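Local coordinates for manganese-binding protein (Chlamydia trachomatis, PDB 6NSI) that binds divalent iron, manganese and nickel, with a preference for iron(II), and delivers them to the membrane permease of an ABC transporter for import, at residues 104-107 against 108-111; 180-183 against 184-187; 270-273 against 274-278. All coordinates share one frame; numbering follows the deposited sequence.

How the contacts relate
From the N terminus, the three contacts follow one another in series; none nests in or crosses another. Each is local to one continuous run of eight or nine residues, so none closes a long loop. Contact 1 starts helix 107-124 just after His102, a ligand of the iron(III) ion. Contact 2, at 180-187, caps and spans the short helix 182-187 at the surface, its centre about 18 Å from that of contact 1, and the two do not touch. Contact 3 lies within helix 266-280, beyond the iron ligand Asp260. It does meet contact 1: Met107 CE packs 3.4 Å from Phe270 CG, tying the start of helix 107-124 to helix 266-280.

Contact 1 (104-107 against 108-111); sequences WTDM and RVWG
Asp106 follows a short 3-10 segment and serves as N-cap of helix 107-124, its carbonyl O taking the first i to i+4 bond from Trp110 N at 2.9 Å and 169°. The next turn follows with Gly111 N on Met107 O, 3.0 Å. The carboxylate of Asp106 folds back over the helix start: with CG anti to the backbone N (chi1 174°), OD1 accepts from Val109 N at 3.1 Å. This NH comes from well above the carboxylate plane, and Arg108 N adds a weak, bent bond to the same oxygen. One carboxylate oxygen thus caps two amides at the helix start, one of them only weakly; its negative charge would probably suit the positive end of the helix dipole. Val109 crosses the aspartate side chain at about a right angle, its CG2 3.3 Å from Asp106 OD2. A water bridges Asp106 OD2 and Arg108 NE, lying in plane at the edge of the guanidinium; the far end of that arginine turns to Cys89 O through NH2. On the other flank, Trp104 CB stands over the six-membered ring of Trp110, 3.6 Å from its centroid, a CH-pi contact. The Trp104 indole itself turns its edge to that face, planes 75° apart and centroids 5.9 Å distant. Both indole NH groups are spent outside this turn, Trp104 NE1 on Ser259 O and Trp110 NE1 on Met10 O. The nearest atoms of the Trp104 side chain and the iron(III) ion are about 5 Å apart, and Trp104 packs beside the metal ligands His102 and Asp260. Helix 9-19 receives the Trp110 ring through Ile11 and Cys14, while Met107 leans on helix 129-154 at Met143 and Leu146, and Tyr173 of helix 172-178 meets Asp106.

Contact 2 (180-183 against 184-187); sequences SSDA and ERVS
Ser181 and Glu184 grip each other at the start of helix 182-187. Ser181 OG accepts from Glu184 N at 2.9 Å and 165°, and in return Ser181 N donates to Glu184 OE1 at 3.1 Å. In the first bond OG lies between the backbone N and the carbonyl carbon (chi1 74°), which aims it at Glu184 N; in the second, the NH meets the carboxylate from above its plane rather than at its rim. This is the snug part of the turn. The glutamate chain, extended beyond CG, runs back past the serine, and Glu184 OE1 lies 3.4 Å from Ser180 CB. Ser180 is buried there, with Trp190 and Arg193 against it and its OG bonded to Thr175 O. The other carboxylate oxygen of Glu184, OE2, makes a salt bridge to Arg193, which probably helps fix the group's rotation. The reciprocal pair is a capping box, the classical N-terminal helix cap, and it starts the short helix that follows helix 172-178. Behind it the backbone bonds run on regularly: Arg185 N to Ser181 O at 2.7 Å, Val186 N to Asp182 O, and Ser187 N to Ala183 O at 3.0 Å. The Asp182-Arg185 side is looser and more open to solvent, with Asp182 exposed. Ser181 O sits over one face of the Arg185 guanidinium, 3.9 Å above its plane, the arginine chain being bent at chi2 and chi3. Its NH1 gives a weak hydrogen bond to Ser180 O and an ordinary one to Arg176 O. NH2 pairs with Asp182 OD1 in a salt bridge, but the modelled separation is implausibly short and its detail doubtful; the carboxylate and guanidinium planes stand 73° apart. Toward the C-terminal end, exposed Val186 rests its CG2 3.3 Å from Ala183 O.

Contact 3 (270-273 against 274-278); sequences FQHN and VRTIT
His272 O is held by two donors of one residue, Thr276 N and Thr276 OG1, each at 2.8 Å and reaching it from opposite faces of the carbonyl plane. The hydroxyl can do this because OG1 lies anti to its own carbonyl carbon (chi1 -59°), swung back toward the preceding turn. From there OG1 also sits over one face of the His272 imidazole, 3.2 Å above the ring plane and displaced toward its rim. Asn273 OD1 lies in the plane at the edge of that ring. What fixes the imidazole from outside is Pro256 O, hydrogen-bonded to NE2, while Asn273 OD1 accepts from Tyr258 N; so helix 266-280 is stitched by side chains to the loop just before the iron ligand Asp260. The same threonine arrangement recurs two residues on, where Thr278 OG1 donates to Val274 O at 2.7 Å beside the backbone hydrogen bond from Thr278 N to the same oxygen. Such side-chain-to-carbonyl bonds from i to i-4 satisfy buried hydroxyls within a helix. Regular alpha-helical backbone bonds join the turns, as from Arg275 N back to Gln271 O at 2.9 Å. On the buried flank Val274 CG2 lies over the Phe270 ring, 4.1 Å from its centroid and 17° off the normal. Helix 129-154 meets this pair with Trp149 and Ala150, and helix 172-178 with Phe174 and Tyr178. At the more exposed edge, Gln271 and Arg275 run alongside each other in the same direction, amide and guanidinium planes 70° apart.

Contact 1 (104-107 against 108-111)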
loop_
_atom_site.group_PDB
_atom_site.type_symbol
_atom_site.label_atom_id
_atom_site.label_comp_id
_atom_site.label_asym_id
_atom_site.label_seq_id
_atom_site.Cartn_x
_atom_site.Cartn_y
_atom_site.Cartn_z
ATOM N N TRP A 104 -3.372 1.236 -0.432
ATOM C CA TRP A 104 -2.681 2.523 -0.426
ATOM C C TRP A 104 -1.723 2.708 -1.599
ATOM O O TRP A 104 -1.118 3.782 -1.712
ATOM C CB TRP A 104 -1.910 2.711 0.887
ATOM C CG TRP A 104 -0.899 1.604 1.118
ATOM C CD1 TRP A 104 0.390 1.550 0.654
ATOM C CD2 TRP A 104 -1.115 0.390 1.843
ATOM N NE1 TRP A 104 0.997 0.370 1.059
ATOM C CE2 TRP A 104 0.097 -0.354 1.794
ATOM C CE3 TRP A 104 -2.204 -0.139 2.546
ATOM C CZ2 TRP A 104 0.235 -1.596 2.414
ATOM C CZ3 TRP A 104 -2.061 -1.373 3.162
ATOM C CH2 TRP A 104 -0.850 -2.089 3.091
ATOM N N THR A 105 -1.547 1.704 -2.461
ATOM C CA THR A 105 -0.772 1.902 -3.683
ATOM C C THR A 105 -1.621 2.399 -4.840
ATOM O O THR A 105 -1.068 2.718 -5.899
ATOM C CB THR A 105 -0.084 0.607 -4.122
ATOM O OG1 THR A 105 -1.074 -0.328 -4.580
ATOM C CG2 THR A 105 0.729 -0.012 -2.952
ATOM N N ASP A 106 -2.942 2.428 -4.682
ATOM C CA ASP A 106 -3.842 2.980 -5.683
ATOM C C ASP A 106 -4.275 4.345 -5.147
ATOM O O ASP A 106 -5.056 4.428 -4.193
ATOM C CB ASP A 106 -5.011 2.019 -5.921
ATOM C CG ASP A 106 -6.086 2.589 -6.860
ATOM O OD1 ASP A 106 -6.209 3.830 -6.966
ATOM O OD2 ASP A 106 -6.835 1.785 -7.472
ATOM N N MET A 107 -3.738 5.412 -5.746
ATOM C CA MET A 107 -3.921 6.763 -5.220
ATOM C C MET A 107 -5.367 7.246 -5.320
ATOM O O MET A 107 -5.764 8.133 -4.559
ATOM C CB MET A 107 -2.972 7.725 -5.944
ATOM C CG MET A 107 -2.955 9.165 -5.392
ATOM S SD MET A 107 -2.385 9.359 -3.680
ATOM C CE MET A 107 -0.729 8.662 -3.703
ATOM N N ARG A 108 -6.173 6.683 -6.221
ATOM C CA ARG A 108 -7.593 7.032 -6.211
ATOM C C ARG A 108 -8.303 6.395 -5.025
ATOM O O ARG A 108 -9.124 7.041 -4.356
ATOM C CB ARG A 108 -8.261 6.608 -7.513
ATOM C CG ARG A 108 -9.749 6.934 -7.554
ATOM C CD ARG A 108 -10.482 6.044 -8.544
ATOM N NE ARG A 108 -10.758 4.717 -7.993
ATOM C CZ ARG A 108 -11.710 4.454 -7.101
ATOM N NH1 ARG A 108 -12.491 5.435 -6.648
ATOM N NH2 ARG A 108 -11.879 3.210 -6.660
ATOM N N VAL A 109 -7.999 5.125 -4.746
ATOM C CA VAL A 109 -8.603 4.462 -3.595
ATOM C C VAL A 109 -8.134 5.124 -2.300
ATOM O O VAL A 109 -8.944 5.428 -1.419
ATOM C CB VAL A 109 -8.298 2.947 -3.635
ATOM C CG1 VAL A 109 -8.913 2.216 -2.432
ATOM C CG2 VAL A 109 -8.816 2.329 -4.944
ATOM N N TRP A 110 -6.828 5.400 -2.175
ATOM C CA TRP A 110 -6.342 6.019 -0.945
ATOM C C TRP A 110 -6.882 7.437 -0.783
ATOM O O TRP A 110 -7.049 7.912 0.346
ATOM C CB TRP A 110 -4.813 6.015 -0.908
ATOM C CG TRP A 110 -4.263 6.006 0.508
ATOM C CD1 TRP A 110 -3.394 6.909 1.055
ATOM C CD2 TRP A 110 -4.544 5.046 1.544
ATOM N NE1 TRP A 110 -3.113 6.576 2.362
ATOM C CE2 TRP A 110 -3.799 5.432 2.685
ATOM C CE3 TRP A 110 -5.339 3.892 1.614
ATOM C CZ2 TRP A 110 -3.842 4.720 3.884
ATOM C CZ3 TRP A 110 -5.371 3.179 2.817
ATOM C CH2 TRP A 110 -4.631 3.600 3.927
ATOM N N GLY A 111 -7.162 8.127 -1.885
ATOM C CA GLY A 111 -7.873 9.392 -1.780
ATOM C C GLY A 111 -9.239 9.221 -1.147
ATOM O O GLY A 111 -9.630 9.986 -0.259
HETATM O O HOH W 1 -9.002 2.343 -8.573
#

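Contact 2 (180-183 against 184-187)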
loop_
_atom_site.group_PDB
_atom_site.type_symbol
_atom_site.label_atom_id
_atom_site.label_comp_id
_atom_site.label_asym_id
_atom_site.label_seq_id
_atom_site.Cartn_x
_atom_site.Cartn_y
_atom_site.Cartn_z
ATOM N N SER A 180 -2.704 -1.751 -16.393
ATOM C CA SER A 180 -3.649 -2.588 -17.110
ATOM C C SER A 180 -4.658 -1.736 -17.859
ATOM O O SER A 180 -4.961 -0.611 -17.460
ATOM C CB SER A 180 -4.382 -3.518 -16.155
ATOM O OG SER A 180 -3.444 -4.095 -15.240
ATOM N N SER A 181 -5.198 -2.313 -18.923
ATOM C CA SER A 181 -6.204 -1.684 -19.764
ATOM C C SER A 181 -7.601 -1.892 -19.190
ATOM O O SER A 181 -7.836 -2.775 -18.356
ATOM C CB SER A 181 -6.157 -2.265 -21.170
ATOM O OG SER A 181 -6.727 -3.568 -21.158
ATOM N N ASP A 182 -8.538 -1.067 -19.670
ATOM C CA ASP A 182 -9.943 -1.251 -19.324
ATOM C C ASP A 182 -10.401 -2.671 -19.633
ATOM O O ASP A 182 -11.129 -3.282 -18.843
ATOM C CB ASP A 182 -10.808 -0.228 -20.074
ATOM C CG ASP A 182 -10.764 1.153 -19.436
ATOM O OD1 ASP A 182 -9.916 1.360 -18.544
ATOM O OD2 ASP A 182 -11.570 2.033 -19.814
ATOM N N ALA A 183 -9.975 -3.214 -20.779
ATOM C CA ALA A 183 -10.374 -4.567 -21.152
ATOM C C ALA A 183 -9.802 -5.592 -20.186
ATOM O O ALA A 183 -10.483 -6.554 -19.812
ATOM C CB ALA A 183 -9.919 -4.879 -22.575
ATOM N N GLU A 184 -8.542 -5.409 -19.785
ATOM C CA GLU A 184 -7.954 -6.297 -18.792
ATOM C C GLU A 184 -8.626 -6.123 -17.432
ATOM O O GLU A 184 -8.796 -7.096 -16.685
ATOM C CB GLU A 184 -6.449 -6.035 -18.715
ATOM C CG GLU A 184 -5.655 -6.542 -19.926
ATOM C CD GLU A 184 -4.307 -5.853 -20.054
ATOM O OE1 GLU A 184 -3.947 -5.097 -19.126
ATOM O OE2 GLU A 184 -3.607 -6.054 -21.074
ATOM N N ARG A 185 -9.034 -4.898 -17.105
ATOM C CA ARG A 185 -9.762 -4.663 -15.864
ATOM C C ARG A 185 -11.088 -5.420 -15.851
ATOM O O ARG A 185 -11.422 -6.088 -14.868
ATOM C CB ARG A 185 -9.989 -3.164 -15.676
ATOM C CG ARG A 185 -9.868 -2.691 -14.234
ATOM C CD ARG A 185 -8.965 -1.474 -14.097
ATOM N NE ARG A 185 -9.152 -0.512 -15.177
ATOM C CZ ARG A 185 -8.157 0.134 -15.777
ATOM N NH1 ARG A 185 -6.902 -0.072 -15.393
ATOM N NH2 ARG A 185 -8.416 0.986 -16.762
ATOM N N VAL A 186 -11.862 -5.341 -16.937
ATOM C CA VAL A 186 -13.175 -5.986 -16.907
ATOM C C VAL A 186 -13.036 -7.508 -16.994
ATOM O O VAL A 186 -13.773 -8.246 -16.333
ATOM C CB VAL A 186 -14.096 -5.421 -18.009
ATOM C CG1 VAL A 186 -14.106 -3.888 -17.984
ATOM C CG2 VAL A 186 -13.685 -5.916 -19.372
ATOM N N SER A 187 -12.081 -8.004 -17.791
ATOM C CA SER A 187 -11.914 -9.448 -17.928
ATOM C C SER A 187 -11.269 -10.070 -16.695
ATOM O O SER A 187 -11.525 -11.239 -16.382
ATOM C CB SER A 187 -11.072 -9.770 -19.167
ATOM O OG SER A 187 -9.720 -9.364 -19.000
#

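Contact 3 (270-273 against 274-278)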
loop_
_atom_site.group_PDB
_atom_site.type_symbol
_atom_site.label_atom_id
_atom_site.label_comp_id
_atom_site.label_asym_id
_atom_site.label_seq_id
_atom_site.Cartn_x
_atom_site.Cartn_y
_atom_site.Cartn_z
ATOM N N PHE A 270 5.170 7.036 -2.515
ATOM C CA PHE A 270 4.392 6.758 -3.720
ATOM C C PHE A 270 5.106 7.288 -4.959
ATOM O O PHE A 270 5.243 6.582 -5.970
ATOM C CB PHE A 270 2.993 7.370 -3.579
ATOM C CG PHE A 270 2.127 7.213 -4.807
ATOM C CD1 PHE A 270 1.396 6.050 -5.011
ATOM C CD2 PHE A 270 2.030 8.246 -5.749
ATOM C CE1 PHE A 270 0.594 5.903 -6.132
ATOM C CE2 PHE A 270 1.220 8.114 -6.879
ATOM C CZ PHE A 270 0.503 6.940 -7.072
ATOM N N GLN A 271 5.595 8.531 -4.890
ATOM C CA GLN A 271 6.336 9.093 -6.016
ATOM C C GLN A 271 7.559 8.242 -6.347
ATOM O O GLN A 271 7.792 7.903 -7.516
ATOM C CB GLN A 271 6.749 10.531 -5.716
ATOM C CG GLN A 271 5.567 11.481 -5.545
ATOM C CD GLN A 271 5.988 12.911 -5.215
ATOM O OE1 GLN A 271 6.738 13.154 -4.265
ATOM N NE2 GLN A 271 5.500 13.866 -6.006
ATOM N N HIS A 272 8.350 7.882 -5.326
ATOM C CA HIS A 272 9.539 7.066 -5.560
ATOM C C HIS A 272 9.183 5.736 -6.218
ATOM O O HIS A 272 9.882 5.281 -7.138
ATOM C CB HIS A 272 10.290 6.811 -4.248
ATOM C CG HIS A 272 11.319 5.724 -4.355
ATOM N ND1 HIS A 272 12.659 5.983 -4.562
ATOM C CD2 HIS A 272 11.197 4.373 -4.315
ATOM C CE1 HIS A 272 13.318 4.838 -4.630
ATOM N NE2 HIS A 272 12.453 3.847 -4.491
ATOM N N ASN A 273 8.116 5.082 -5.737
ATOM C CA ASN A 273 7.702 3.809 -6.319
ATOM C C ASN A 273 7.349 3.976 -7.790
ATOM O O ASN A 273 7.727 3.150 -8.626
ATOM C CB ASN A 273 6.509 3.241 -5.555
ATOM C CG ASN A 273 6.914 2.537 -4.262
ATOM O OD1 ASN A 273 8.089 2.224 -4.037
ATOM N ND2 ASN A 273 5.935 2.270 -3.418
ATOM N N VAL A 274 6.614 5.044 -8.120
ATOM C CA VAL A 274 6.204 5.251 -9.506
ATOM C C VAL A 274 7.414 5.554 -10.380
ATOM O O VAL A 274 7.539 5.024 -11.489
ATOM C CB VAL A 274 5.139 6.366 -9.584
ATOM C CG1 VAL A 274 4.910 6.794 -11.040
ATOM C CG2 VAL A 274 3.830 5.880 -8.952
ATOM N N ARG A 275 8.321 6.412 -9.898
ATOM C CA ARG A 275 9.543 6.712 -10.641
ATOM C C ARG A 275 10.356 5.446 -10.886
ATOM O O ARG A 275 10.779 5.176 -12.012
ATOM C CB ARG A 275 10.388 7.734 -9.875
ATOM C CG ARG A 275 9.896 9.168 -9.987
ATOM C CD ARG A 275 10.735 10.150 -9.136
ATOM N NE ARG A 275 9.883 11.165 -8.518
ATOM C CZ ARG A 275 9.566 12.325 -9.094
ATOM N NH1 ARG A 275 10.051 12.622 -10.300
ATOM N NH2 ARG A 275 8.769 13.195 -8.467
ATOM N N THR A 276 10.584 4.666 -9.823
ATOM C CA THR A 276 11.345 3.427 -9.931
ATOM C C THR A 276 10.713 2.466 -10.940
ATOM O O THR A 276 11.383 1.980 -11.855
ATOM C CB THR A 276 11.467 2.790 -8.544
ATOM O OG1 THR A 276 12.130 3.722 -7.677
ATOM C CG2 THR A 276 12.284 1.461 -8.588
ATOM N N ILE A 277 9.412 2.210 -10.814
ATOM C CA ILE A 277 8.783 1.250 -11.719
ATOM C C ILE A 277 8.787 1.778 -13.154
ATOM O O ILE A 277 9.101 1.041 -14.098
ATOM C CB ILE A 277 7.368 0.916 -11.212
ATOM C CG1 ILE A 277 7.492 0.135 -9.893
ATOM C CG2 ILE A 277 6.531 0.144 -12.287
ATOM C CD1 ILE A 277 6.184 -0.225 -9.276
ATOM N N THR A 278 8.468 3.062 -13.344
ATOM C CA THR A 278 8.435 3.625 -14.697
ATOM C C THR A 278 9.806 3.541 -15.363
ATOM O O THR A 278 9.927 3.080 -16.507
ATOM C CB THR A 278 7.945 5.082 -14.661
ATOM O OG1 THR A 278 6.655 5.141 -14.044
ATOM C CG2 THR A 278 7.821 5.665 -16.078
#